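Local atomic coordinates of iron-sulfur cluster assembly protein CyaY (Psychromonas ingrahamii, PDB entry 4LP1), a protein that probably binds iron and takes part in iron-sulfur cluster assembly, perhaps as a regulator. Residues S35-E40 against L47-Q52. Residues are numbered along the deposited sequence; the frame is centred on the assembly and turned at random.
Sequences SLLTLE and LIINRQ
Leu-37 and Ile-49 face each other as a hydrogen-bonded pair in the antiparallel hairpin of strands 36-41 and 46-52. Leu-37 N reaches Ile-49 O at 2.8 Å, nearly straight at 171°, and Ile-49 N returns the bond to Leu-37 O. Leu-39 and Leu-47 repeat this pair of hydrogen bonds. These four side chains are buried on the helix-facing side of the frataxin sheet. Ile-49 meets Tyr-14 and Phe-85 of the two helices, and Leu-47 packs on Leu-89. Between the strands, CB of Leu-37 lies 4.2 Å from CB of Ile-49.

The other face is partly exposed. There Leu-36 sets CG opposite its carbonyl carbon (chi1 -72°), and CD2 reaches over to strand 46-52. This methyl touches Ile-48 CG2 at 3.5 Å and lies 3.4 Å from Asn-50 CG. With the amide of Asn-50 cut back to an alanine, the Leu-36 methyl loses a neighbour and would probably be freer to turn. Thr-38 and Ile-48 lie side by side, with OG1 3.9 Å from CG1.

At the hairpin's open end, Arg-51 N donates to Ser-35 O, while its guanidinium pairs with Asp-11. The strands are thus joined by backbone hydrogen bonds, with mostly apolar packing under the helices and a mixed, partly exposed surface on the other face.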
loop_
_atom_site.group_PDB
_atom_site.type_symbol
_atom_site.label_atom_id
_atom_site.label_comp_id
_atom_site.label_asym_id
_atom_site.label_seq_id
_atom_site.Cartn_x
_atom_site.Cartn_y
_atom_site.Cartn_z
ATOM N N SER A 35 8.334 -6.508 7.449
ATOM C CA SER A 35 6.894 -6.367 7.209
ATOM C C SER A 35 6.494 -4.999 6.629
ATOM O O SER A 35 5.364 -4.807 6.185
ATOM C CB SER A 35 6.128 -6.615 8.520
ATOM O OG SER A 35 6.276 -5.530 9.421
ATOM N N LEU A 36 7.418 -4.044 6.664
ATOM C CA LEU A 36 7.150 -2.666 6.245
ATOM C C LEU A 36 7.518 -2.375 4.803
ATOM O O LEU A 36 8.517 -2.880 4.292
ATOM C CB LEU A 36 7.915 -1.674 7.127
ATOM C CG LEU A 36 7.435 -1.471 8.558
ATOM C CD1 LEU A 36 8.371 -0.485 9.241
ATOM C CD2 LEU A 36 5.991 -0.968 8.622
ATOM N N LEU A 37 6.679 -1.575 4.152
ATOM C CA LEU A 37 7.013 -0.985 2.869
ATOM C C LEU A 37 6.830 0.507 3.052
ATOM O O LEU A 37 5.723 0.985 3.295
ATOM C CB LEU A 37 6.138 -1.520 1.741
ATOM C CG LEU A 37 6.385 -0.927 0.352
ATOM C CD1 LEU A 37 7.840 -1.127 -0.125
ATOM C CD2 LEU A 37 5.392 -1.540 -0.630
ATOM N N THR A 38 7.941 1.230 2.975
ATOM C CA THR A 38 7.955 2.672 3.196
ATOM C C THR A 38 8.113 3.378 1.862
ATOM O O THR A 38 9.022 3.067 1.096
ATOM C CB THR A 38 9.093 3.102 4.174
ATOM O OG1 THR A 38 8.801 2.600 5.481
ATOM C CG2 THR A 38 9.188 4.612 4.277
ATOM N N LEU A 39 7.211 4.326 1.603
ATOM C CA LEU A 39 7.246 5.166 0.412
ATOM C C LEU A 39 7.610 6.580 0.801
ATOM O O LEU A 39 6.967 7.155 1.675
ATOM C CB LEU A 39 5.897 5.185 -0.296
ATOM C CG LEU A 39 5.275 3.852 -0.640
ATOM C CD1 LEU A 39 4.056 4.136 -1.509
ATOM C CD2 LEU A 39 6.291 2.929 -1.336
ATOM N N GLU A 40 8.665 7.111 0.198
ATOM C CA GLU A 40 9.113 8.457 0.534
ATOM C C GLU A 40 9.092 9.378 -0.678
ATOM O O GLU A 40 9.520 9.001 -1.774
ATOM C CB GLU A 40 10.495 8.460 1.173
ATOM C CG GLU A 40 10.761 9.816 1.819
ATOM C CD GLU A 40 12.030 9.886 2.651
ATOM O OE1 GLU A 40 12.715 8.854 2.826
ATOM O OE2 GLU A 40 12.327 10.993 3.139
ATOM N N LEU A 47 4.490 7.587 3.141
ATOM C CA LEU A 47 3.411 6.641 3.412
ATOM C C LEU A 47 4.039 5.344 3.916
ATOM O O LEU A 47 5.012 4.891 3.324
ATOM C CB LEU A 47 2.566 6.392 2.158
ATOM C CG LEU A 47 1.792 7.595 1.628
ATOM C CD1 LEU A 47 0.990 7.190 0.424
ATOM C CD2 LEU A 47 0.838 8.138 2.705
ATOM N N ILE A 48 3.532 4.788 5.021
ATOM C CA ILE A 48 4.052 3.533 5.569
ATOM C C ILE A 48 2.978 2.460 5.543
ATOM O O ILE A 48 1.901 2.602 6.133
ATOM C CB ILE A 48 4.579 3.641 7.014
ATOM C CG1 ILE A 48 5.828 4.503 7.055
ATOM C CG2 ILE A 48 5.000 2.263 7.551
ATOM C CD1 ILE A 48 5.569 5.894 7.538
ATOM N N ILE A 49 3.335 1.373 4.865
ATOM C CA ILE A 49 2.498 0.194 4.694
ATOM C C ILE A 49 3.089 -0.902 5.547
ATOM O O ILE A 49 4.301 -1.090 5.545
ATOM C CB ILE A 49 2.439 -0.253 3.219
ATOM C CG1 ILE A 49 1.793 0.841 2.384
ATOM C CG2 ILE A 49 1.636 -1.531 3.073
ATOM C CD1 ILE A 49 2.129 0.770 0.913
ATOM N N ASN A 50 2.241 -1.559 6.331
ATOM C CA ASN A 50 2.674 -2.585 7.269
ATOM C C ASN A 50 1.812 -3.834 7.141
ATOM O O ASN A 50 0.598 -3.736 7.011
ATOM C CB ASN A 50 2.611 -2.051 8.700
ATOM C CG ASN A 50 3.416 -2.891 9.677
ATOM O OD1 ASN A 50 3.941 -3.956 9.323
ATOM N ND2 ASN A 50 3.501 -2.428 10.923
ATOM N N ARG A 51 2.449 -4.999 7.170
ATOM C CA ARG A 51 1.737 -6.281 7.232
ATOM C C ARG A 51 1.502 -6.756 8.660
ATOM O O ARG A 51 2.421 -6.775 9.486
ATOM C CB ARG A 51 2.509 -7.318 6.419
ATOM C CG ARG A 51 2.458 -7.013 4.958
ATOM C CD ARG A 51 3.642 -7.558 4.187
ATOM N NE ARG A 51 3.732 -9.007 4.188
ATOM C CZ ARG A 51 4.461 -9.701 3.317
ATOM N NH1 ARG A 51 5.153 -9.074 2.368
ATOM N NH2 ARG A 51 4.491 -11.022 3.387
ATOM N N GLN A 52 0.255 -7.115 8.956
ATOM C CA GLN A 52 -0.102 -7.704 10.238
ATOM C C GLN A 52 -0.641 -9.124 10.072
ATOM O O GLN A 52 -1.847 -9.335 10.003
ATOM C CB GLN A 52 -1.133 -6.837 10.960
ATOM C CG GLN A 52 -0.613 -5.464 11.348
ATOM C CD GLN A 52 0.476 -5.542 12.419
ATOM O OE1 GLN A 52 0.583 -6.539 13.131
ATOM N NE2 GLN A 52 1.279 -4.490 12.542
#